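Local coordinates for extracellular solute-binding protein (Bordetella parapertussis, PDB 3PU5) that probably binds an extracytoplasmic solute, perhaps a polyamine, and delivers it to a membrane transporter, at residues Gly15-Asn20 / Ser106-Ser111; His24-Phe29 / Val35-Val40; Glu84-Ser89 / Leu254-Met259. All coordinates share one frame; numbering follows the deposited sequence.

Interaction 1 of 3, residues Gly15-Asn20 / Ser106-Ser111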
loop_
_atom_site.group_PDB
_atom_site.type_symbol
_atom_site.label_atom_id
_atom_site.label_comp_id
_atom_site.label_asym_id
_atom_site.label_seq_id
_atom_site.Cartn_x
_atom_site.Cartn_y
_atom_site.Cartn_z
ATOM N N GLY A 15 12.181 -11.319 -1.291
ATOM C CA GLY A 15 12.925 -10.312 -2.017
ATOM C C GLY A 15 13.340 -9.115 -1.185
ATOM O O GLY A 15 13.647 -9.230 -0.004
ATOM N N SER A 16 13.329 -7.954 -1.822
ATOM C CA SER A 16 13.869 -6.735 -1.247
ATOM C C SER A 16 13.087 -6.280 -0.011
ATOM O O SER A 16 13.659 -5.730 0.931
ATOM C CB SER A 16 13.860 -5.633 -2.306
ATOM O OG SER A 16 14.618 -4.521 -1.883
ATOM N N PHE A 17 11.775 -6.499 -0.030
ATOM C CA PHE A 17 10.931 -6.126 1.101
ATOM C C PHE A 17 11.424 -6.863 2.337
ATOM O O PHE A 17 11.731 -6.245 3.352
ATOM C CB PHE A 17 9.472 -6.480 0.811
ATOM C CG PHE A 17 8.507 -6.075 1.903
ATOM C CD1 PHE A 17 8.244 -6.931 2.964
ATOM C CD2 PHE A 17 7.842 -4.852 1.851
ATOM C CE1 PHE A 17 7.353 -6.577 3.957
ATOM C CE2 PHE A 17 6.934 -4.491 2.843
ATOM C CZ PHE A 17 6.699 -5.354 3.902
ATOM N N LEU A 18 11.506 -8.190 2.237
ATOM C CA LEU A 18 11.940 -9.025 3.353
ATOM C C LEU A 18 13.364 -8.687 3.830
ATOM O O LEU A 18 13.638 -8.653 5.031
ATOM C CB LEU A 18 11.825 -10.515 2.989
ATOM C CG LEU A 18 12.011 -11.508 4.140
ATOM C CD1 LEU A 18 11.300 -12.833 3.853
ATOM C CD2 LEU A 18 13.480 -11.747 4.447
ATOM N N GLU A 19 14.263 -8.453 2.882
ATOM C CA GLU A 19 15.643 -8.111 3.209
ATOM C C GLU A 19 15.671 -6.822 4.012
ATOM O O GLU A 19 16.477 -6.659 4.937
ATOM C CB GLU A 19 16.458 -7.926 1.932
ATOM C CG GLU A 19 16.550 -9.176 1.074
ATOM C CD GLU A 19 17.205 -8.910 -0.273
ATOM O OE1 GLU A 19 17.500 -7.725 -0.580
ATOM O OE2 GLU A 19 17.423 -9.891 -1.023
ATOM N N ASN A 20 14.789 -5.898 3.648
ATOM C CA ASN A 20 14.768 -4.616 4.330
ATOM C C ASN A 20 14.072 -4.647 5.677
ATOM O O ASN A 20 14.471 -3.931 6.581
ATOM C CB ASN A 20 14.257 -3.511 3.413
ATOM C CG ASN A 20 15.331 -3.047 2.447
ATOM O OD1 ASN A 20 16.202 -2.263 2.818
ATOM N ND2 ASN A 20 15.295 -3.554 1.220
ATOM N N SER A 106 -2.312 -2.676 12.592
ATOM C CA SER A 106 -1.988 -1.412 11.938
ATOM C C SER A 106 -1.185 -1.645 10.664
ATOM O O SER A 106 -0.336 -2.535 10.613
ATOM C CB SER A 106 -1.173 -0.532 12.883
ATOM O OG SER A 106 -0.835 0.685 12.249
ATOM N N LEU A 107 -1.446 -0.851 9.630
ATOM C CA LEU A 107 -0.525 -0.804 8.501
ATOM C C LEU A 107 0.848 -0.441 9.061
ATOM O O LEU A 107 0.933 0.281 10.056
ATOM C CB LEU A 107 -0.965 0.231 7.459
ATOM C CG LEU A 107 -1.878 -0.241 6.321
ATOM C CD1 LEU A 107 -3.282 -0.505 6.839
ATOM C CD2 LEU A 107 -1.910 0.773 5.170
ATOM N N TYR A 108 1.918 -0.960 8.457
ATOM C CA TYR A 108 3.262 -0.625 8.932
ATOM C C TYR A 108 4.144 0.043 7.879
ATOM O O TYR A 108 5.316 0.319 8.128
ATOM C CB TYR A 108 3.968 -1.813 9.608
ATOM C CG TYR A 108 4.322 -3.025 8.754
ATOM C CD1 TYR A 108 5.613 -3.190 8.238
ATOM C CD2 TYR A 108 3.400 -4.052 8.548
ATOM C CE1 TYR A 108 5.960 -4.335 7.503
ATOM C CE2 TYR A 108 3.734 -5.195 7.812
ATOM C CZ TYR A 108 5.011 -5.328 7.296
ATOM O OH TYR A 108 5.335 -6.458 6.580
ATOM N N ASP A 109 3.564 0.281 6.705
ATOM C CA ASP A 109 4.087 1.252 5.745
ATOM C C ASP A 109 2.949 1.573 4.778
ATOM O O ASP A 109 1.924 0.896 4.781
ATOM C CB ASP A 109 5.354 0.736 5.018
ATOM C CG ASP A 109 5.061 -0.367 3.997
ATOM O OD1 ASP A 109 4.345 -0.094 3.013
ATOM O OD2 ASP A 109 5.570 -1.498 4.159
ATOM N N TYR A 110 3.098 2.618 3.980
ATOM C CA TYR A 110 2.132 2.846 2.910
ATOM C C TYR A 110 2.843 3.208 1.600
ATOM O O TYR A 110 3.818 3.960 1.598
ATOM C CB TYR A 110 1.033 3.863 3.319
ATOM C CG TYR A 110 1.504 5.287 3.548
ATOM C CD1 TYR A 110 1.622 6.173 2.489
ATOM C CD2 TYR A 110 1.819 5.749 4.830
ATOM C CE1 TYR A 110 2.049 7.470 2.689
ATOM C CE2 TYR A 110 2.258 7.050 5.034
ATOM C CZ TYR A 110 2.374 7.902 3.961
ATOM O OH TYR A 110 2.809 9.196 4.138
ATOM N N SER A 111 2.394 2.608 0.504
ATOM C CA SER A 111 2.806 3.041 -0.831
ATOM C C SER A 111 1.599 3.681 -1.492
ATOM O O SER A 111 0.463 3.271 -1.229
ATOM C CB SER A 111 3.341 1.873 -1.669
ATOM O OG SER A 111 2.324 0.932 -1.945
#
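Phe17 reaches Tyr108 and Asp109 because its CG lies trans to the backbone N (chi1 -177°), which carries the ring away from helix 15-33 and out to the 106-111 segment. On the opposing chain, CG of both Tyr108 (chi1 66°) and Asp109 sits between the backbone N and the carbonyl carbon, a crowded position that turns the two polar ends back toward the helix.

The far edge of the Phe17 ring receives both of them. Tyr108 OH lies near the ring plane, 3.2 Å from Phe17 CZ and 3.3 Å from Phe17 CE1. On the neighbouring part of the same edge, Asp109 OD2 comes within 3.5 Å of Phe17 CE2, its carboxylate plane turned 64° from the ring. Oxygen suits this position because the hydrogens at the rim of a phenyl ring carry a slight positive charge, so the approach is probably mildly attractive although no hydrogen bond spans the contact. Tyr108 adds carbon as well, its CZ lying 3.8 Å from Phe17 CZ.

Phe271 meets the Phe17 ring edge-to-face, and Pro242 touches Phe17, Tyr108 and Asp109 alike, so the edge contact is embedded among apolar neighbours. About one turn further along the helix, the amide of Asn20 is tied to the helix backbone one turn earlier: Asn20 ND2 donates to Ser16 O at 2.7 Å, while Asn20 N reaches that oxygen from the other face of the carbonyl plane at 2.9 Å. Two donors thus grip one carbonyl in the first turns.

The family points to a two-lobed periplasmic binding protein fold, and here the contact joins the start of helix 15-33, which follows strand 7-12, to the segment that runs from strand 106-107 into strand 111-117.

Interaction 2 of 3, residues His24-Phe29 / Val35-Val40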
loop_
_atom_site.group_PDB
_atom_site.type_symbol
_atom_site.label_atom_id
_atom_site.label_comp_id
_atom_site.label_asym_id
_atom_site.label_seq_id
_atom_site.Cartn_x
_atom_site.Cartn_y
_atom_site.Cartn_z
ATOM N N HIS A 24 16.269 -3.444 8.742
ATOM C CA HIS A 24 15.844 -2.209 9.403
ATOM C C HIS A 24 14.879 -2.386 10.565
ATOM O O HIS A 24 14.648 -1.448 11.338
ATOM C CB HIS A 24 15.288 -1.230 8.368
ATOM C CG HIS A 24 16.288 -0.857 7.321
ATOM N ND1 HIS A 24 17.423 -0.128 7.609
ATOM C CD2 HIS A 24 16.349 -1.142 6.000
ATOM C CE1 HIS A 24 18.129 0.033 6.505
ATOM N NE2 HIS A 24 17.500 -0.574 5.514
HETATM N N MSE A 25 14.317 -3.587 10.697
HETATM C CA MSE A 25 13.402 -3.860 11.797
HETATM C C MSE A 25 13.866 -5.026 12.673
HETATM O O MSE A 25 14.051 -4.862 13.873
HETATM C CB MSE A 25 11.990 -4.105 11.260
HETATM C CG MSE A 25 11.431 -2.911 10.480
HETATM SE SE MSE A 25 9.626 -3.210 9.804
HETATM C CE MSE A 25 9.135 -1.332 9.508
ATOM N N ALA A 26 14.056 -6.196 12.065
ATOM C CA ALA A 26 14.412 -7.407 12.811
ATOM C C ALA A 26 15.789 -7.318 13.473
ATOM O O ALA A 26 15.915 -7.550 14.670
ATOM C CB ALA A 26 14.328 -8.632 11.921
ATOM N N GLU A 27 16.816 -6.965 12.701
ATOM C CA GLU A 27 18.179 -6.909 13.239
ATOM C C GLU A 27 18.372 -5.859 14.349
ATOM O O GLU A 27 18.878 -6.187 15.421
ATOM C CB GLU A 27 19.217 -6.760 12.121
ATOM C CG GLU A 27 19.470 -8.057 11.344
ATOM C CD GLU A 27 20.257 -7.843 10.050
ATOM O OE1 GLU A 27 20.714 -6.708 9.803
ATOM O OE2 GLU A 27 20.425 -8.810 9.273
ATOM N N PRO A 28 17.958 -4.599 14.106
ATOM C CA PRO A 28 18.058 -3.587 15.167
ATOM C C PRO A 28 17.306 -3.973 16.436
ATOM O O PRO A 28 17.796 -3.731 17.538
ATOM C CB PRO A 28 17.414 -2.351 14.531
ATOM C CG PRO A 28 17.639 -2.540 13.063
ATOM C CD PRO A 28 17.484 -4.018 12.837
ATOM N N PHE A 29 16.130 -4.569 16.281
ATOM C CA PHE A 29 15.344 -4.996 17.429
ATOM C C PHE A 29 16.067 -6.068 18.237
ATOM O O PHE A 29 16.091 -6.011 19.467
ATOM C CB PHE A 29 13.987 -5.533 16.986
ATOM C CG PHE A 29 13.151 -6.059 18.119
ATOM C CD1 PHE A 29 12.547 -5.187 19.008
ATOM C CD2 PHE A 29 12.977 -7.426 18.297
ATOM C CE1 PHE A 29 11.779 -5.670 20.060
ATOM C CE2 PHE A 29 12.213 -7.913 19.327
ATOM C CZ PHE A 29 11.611 -7.034 20.216
ATOM N N VAL A 35 16.175 -10.241 21.754
ATOM C CA VAL A 35 15.184 -11.197 21.286
ATOM C C VAL A 35 15.472 -11.540 19.838
ATOM O O VAL A 35 15.526 -10.663 18.983
ATOM C CB VAL A 35 13.760 -10.632 21.401
ATOM C CG1 VAL A 35 12.761 -11.549 20.705
ATOM C CG2 VAL A 35 13.388 -10.436 22.872
ATOM N N LYS A 36 15.682 -12.821 19.569
ATOM C CA LYS A 36 15.926 -13.257 18.204
ATOM C C LYS A 36 14.658 -13.151 17.353
ATOM O O LYS A 36 13.549 -13.432 17.824
ATOM C CB LYS A 36 16.490 -14.684 18.174
ATOM C CG LYS A 36 16.564 -15.261 16.773
ATOM C CD LYS A 36 17.853 -16.020 16.513
ATOM C CE LYS A 36 17.926 -16.424 15.049
ATOM N NZ LYS A 36 19.326 -16.614 14.596
ATOM N N VAL A 37 14.819 -12.730 16.107
ATOM C CA VAL A 37 13.685 -12.652 15.193
ATOM C C VAL A 37 13.959 -13.479 13.944
ATOM O O VAL A 37 14.977 -13.285 13.269
ATOM C CB VAL A 37 13.361 -11.202 14.763
ATOM C CG1 VAL A 37 12.136 -11.196 13.826
ATOM C CG2 VAL A 37 13.112 -10.325 15.979
ATOM N N THR A 38 13.051 -14.400 13.642
ATOM C CA THR A 38 13.101 -15.126 12.379
ATOM C C THR A 38 11.995 -14.626 11.462
ATOM O O THR A 38 10.821 -14.657 11.822
ATOM C CB THR A 38 12.923 -16.654 12.583
ATOM O OG1 THR A 38 14.054 -17.178 13.290
ATOM C CG2 THR A 38 12.792 -17.376 11.237
ATOM N N LEU A 39 12.373 -14.154 10.280
ATOM C CA LEU A 39 11.397 -13.755 9.275
ATOM C C LEU A 39 11.070 -14.967 8.410
ATOM O O LEU A 39 11.972 -15.579 7.833
ATOM C CB LEU A 39 11.963 -12.636 8.405
ATOM C CG LEU A 39 12.285 -11.329 9.136
ATOM C CD1 LEU A 39 13.033 -10.370 8.221
ATOM C CD2 LEU A 39 11.010 -10.684 9.665
ATOM N N VAL A 40 9.788 -15.307 8.330
ATOM C CA VAL A 40 9.339 -16.475 7.579
ATOM C C VAL A 40 8.734 -16.079 6.230
ATOM O O VAL A 40 7.614 -15.567 6.179
ATOM C CB VAL A 40 8.286 -17.252 8.387
ATOM C CG1 VAL A 40 7.953 -18.558 7.694
ATOM C CG2 VAL A 40 8.781 -17.507 9.817
#
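Phe29, Ala26 and Val37 carry this contact, and Val37 lies between the other two and touches both. Its branches divide the work: Val37 CG1 lies 3.9 Å from Ala26 CB, and Val37 CG2 lies 3.7 Å from Phe29 CD2. With Val37 CG1 trans to the backbone N and CG2 beside it (chi1 -179°), the two methyls serve successive turns of the helix.

Ala26 fits the narrowest part of the interface, where its CA is 5.8 Å from that of Val37; a single methyl lets the backbones come this close. The same methyl also touches the end of Leu39, at 4.3 Å from Leu39 CD1. One turn on, where there is more room, the broad ring of Phe29 takes over. Its edge meets Val37 CG2 near the ring plane, the two side chains crossing at about a right angle, and Phe29 CE2 reaches Val35 CB at 3.8 Å. Beta-branched Val37 suits the strand and presents compact hydrocarbon to the helix, and Val35, just before the strand, offers its own compact branched side chain to the ring, whereas Lys36 and Thr38 point away from the helix.

Helix 24-29 and strand 36-40 run nearly antiparallel, at 157° with their axes 7.8 Å apart, as expected where the chain returns from helix to strand in a beta-alpha-beta unit. The helix is kinked at Pro28, whose N makes no bond to the preceding turn. Strand 7-12, the first strand of the unit, pairs with strand 36-41 in parallel and gives Ile8 and Val10 to Val37, while helix 252-262 flanks Phe29 with Ala257, Tyr261 and the edge-to-face ring of Phe258.

Interaction 3 of 3, residues Glu84-Ser89 / Leu254-Met259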
loop_
_atom_site.group_PDB
_atom_site.type_symbol
_atom_site.label_atom_id
_atom_site.label_comp_id
_atom_site.label_asym_id
_atom_site.label_seq_id
_atom_site.Cartn_x
_atom_site.Cartn_y
_atom_site.Cartn_z
ATOM N N GLU A 84 -2.371 1.754 22.771
ATOM C CA GLU A 84 -1.285 2.627 23.201
ATOM C C GLU A 84 -0.654 2.229 24.536
ATOM O O GLU A 84 0.490 2.588 24.810
ATOM C CB GLU A 84 -1.780 4.076 23.226
ATOM C CG GLU A 84 -2.325 4.488 21.862
ATOM C CD GLU A 84 -3.198 5.722 21.900
ATOM O OE1 GLU A 84 -3.243 6.404 22.952
ATOM O OE2 GLU A 84 -3.838 6.005 20.859
ATOM N N LYS A 85 -1.390 1.491 25.361
ATOM C CA LYS A 85 -0.837 0.983 26.614
ATOM C C LYS A 85 0.188 -0.104 26.329
ATOM O O LYS A 85 1.315 -0.052 26.825
ATOM C CB LYS A 85 -1.936 0.409 27.512
ATOM C CG LYS A 85 -2.802 1.447 28.206
ATOM C CD LYS A 85 -4.169 1.594 27.550
ATOM C CE LYS A 85 -4.118 2.443 26.286
ATOM N NZ LYS A 85 -5.484 2.837 25.807
ATOM N N SER A 86 -0.207 -1.088 25.524
ATOM C CA SER A 86 0.641 -2.244 25.257
ATOM C C SER A 86 1.650 -2.009 24.126
ATOM O O SER A 86 2.700 -2.642 24.081
ATOM C CB SER A 86 -0.220 -3.468 24.950
ATOM O OG SER A 86 -1.167 -3.181 23.936
ATOM N N VAL A 87 1.316 -1.110 23.209
ATOM C CA VAL A 87 2.182 -0.799 22.078
ATOM C C VAL A 87 2.209 0.723 21.933
ATOM O O VAL A 87 1.470 1.288 21.134
ATOM C CB VAL A 87 1.676 -1.471 20.758
ATOM C CG1 VAL A 87 2.650 -1.224 19.601
ATOM C CG2 VAL A 87 1.455 -2.975 20.957
ATOM N N PRO A 88 3.056 1.391 22.729
ATOM C CA PRO A 88 3.091 2.856 22.821
ATOM C C PRO A 88 3.190 3.557 21.468
ATOM O O PRO A 88 2.610 4.619 21.300
ATOM C CB PRO A 88 4.344 3.116 23.667
ATOM C CG PRO A 88 4.476 1.890 24.509
ATOM C CD PRO A 88 4.035 0.756 23.633
ATOM N N SER A 89 3.904 2.969 20.513
ATOM C CA SER A 89 4.028 3.568 19.179
ATOM C C SER A 89 2.680 3.844 18.510
ATOM O O SER A 89 2.569 4.754 17.679
ATOM C CB SER A 89 4.896 2.699 18.265
ATOM O OG SER A 89 6.258 2.755 18.651
ATOM N N LEU A 254 6.491 -10.444 23.737
ATOM C CA LEU A 254 7.615 -10.203 22.834
ATOM C C LEU A 254 7.120 -9.654 21.485
ATOM O O LEU A 254 7.727 -8.758 20.909
ATOM C CB LEU A 254 8.416 -11.486 22.619
ATOM C CG LEU A 254 8.928 -12.157 23.895
ATOM C CD1 LEU A 254 9.924 -13.265 23.563
ATOM C CD2 LEU A 254 9.569 -11.121 24.800
ATOM N N ALA A 255 6.017 -10.209 20.993
ATOM C CA ALA A 255 5.408 -9.763 19.740
ATOM C C ALA A 255 4.990 -8.291 19.811
ATOM O O ALA A 255 5.253 -7.521 18.883
ATOM C CB ALA A 255 4.217 -10.645 19.393
ATOM N N LYS A 256 4.349 -7.898 20.915
ATOM C CA LYS A 256 3.960 -6.501 21.120
ATOM C C LYS A 256 5.202 -5.614 21.179
ATOM O O LYS A 256 5.193 -4.472 20.708
ATOM C CB LYS A 256 3.130 -6.342 22.401
ATOM C CG LYS A 256 1.718 -6.930 22.316
ATOM C CD LYS A 256 1.021 -6.895 23.687
ATOM C CE LYS A 256 -0.351 -7.525 23.631
ATOM N NZ LYS A 256 -0.961 -7.597 24.994
ATOM N N ALA A 257 6.268 -6.147 21.764
ATOM C CA ALA A 257 7.525 -5.422 21.856
ATOM C C ALA A 257 8.129 -5.222 20.473
ATOM O O ALA A 257 8.595 -4.125 20.143
ATOM C CB ALA A 257 8.495 -6.151 22.769
ATOM N N PHE A 258 8.113 -6.268 19.653
ATOM C CA PHE A 258 8.573 -6.107 18.278
ATOM C C PHE A 258 7.702 -5.099 17.515
ATOM O O PHE A 258 8.215 -4.212 16.815
ATOM C CB PHE A 258 8.608 -7.445 17.520
ATOM C CG PHE A 258 8.982 -7.288 16.077
ATOM C CD1 PHE A 258 10.306 -7.103 15.707
ATOM C CD2 PHE A 258 8.005 -7.258 15.089
ATOM C CE1 PHE A 258 10.653 -6.912 14.364
ATOM C CE2 PHE A 258 8.345 -7.081 13.747
ATOM C CZ PHE A 258 9.668 -6.905 13.386
HETATM N N MSE A 259 6.387 -5.236 17.636
HETATM C CA MSE A 259 5.491 -4.332 16.923
HETATM C C MSE A 259 5.744 -2.890 17.362
HETATM O O MSE A 259 5.770 -1.973 16.546
HETATM C CB MSE A 259 4.038 -4.714 17.176
HETATM C CG MSE A 259 3.030 -3.901 16.387
HETATM SE SE MSE A 259 1.222 -4.662 16.592
HETATM C CE MSE A 259 0.244 -3.378 15.479
HETATM O O HOH W 1 -3.091 -4.934 24.697
#
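Val87 and Lys256 bring the two backbones nearest, their CA atoms 6.0 Å apart, where an irregular loop turns against a regular helix. In a fold consistent with a periplasmic binding protein, the contact lays the loop between helix 67-75 and strand 106-107 on helix 252-262, in the same lobe as strand 7-12.

Val87 is the wedge. Its extended backbone, a conformation commonly preferred just before a proline, separates the helix-like turn of residues 84-86 from the 3-10 segment that starts at Pro88, and its two methyls grip different parts of the helix. Val87 CG2 sits 4.0 Å from Lys256 CB and touches the root of that side chain, which it crosses at about a right angle. Val87 CG1 reaches along the helix to the next turn, 4.2 Å from CG of Met259, a selenomethionine. A short branched hydrocarbon is apt here, because it is buried and lies mostly against hydrocarbon, although Val87 CG2 is also 4.0 Å from Lys256 O; Val82 on its own side of the contact and Met244 beside Met259 continue the apolar layer.

Lys256 combines two roles. Its CG lies beside the backbone N (chi1 -71°), and the chain is extended beyond it, so the methylenes run past the loop before the ammonium group is reached. Ser86 CB rests 3.9 Å from Lys256 CD, which suits a small residue at the margin of the contact. Ser86 OG is also hydrogen-bonded to Asp83 N, which helps to hold the turn, and farther on Ser89 OG bonds to Asn260 O, which ties the loop directly to the helix.

At the outer margin a water joins the two polar ends, 2.7 Å from Ser86 OG and accepting a weak, long bond of 3.4 Å from Lys256 NZ.

How the interactions relate
From the N terminus, helix 15-33 serves two contacts: its first turns open interaction 1 and a later part opens interaction 2. Interaction 2 closes first, at residues 35-40, as a short loop nested inside the much longer one that interaction 1 closes at residues 106-111. Before that closure the chain passes residues 84-89, which open interaction 3; its partner, 254-259, comes long afterwards, so interactions 1 and 3 cross, while 2 and 3 follow in series. Helix 252-262 connects them in space: Phe29 CE1 packs on Ala257 O between interactions 2 and 3, and Met259 CE touches Ser106 N. Together they tie the first beta-alpha-beta unit to the 106-111 segment and to that helix.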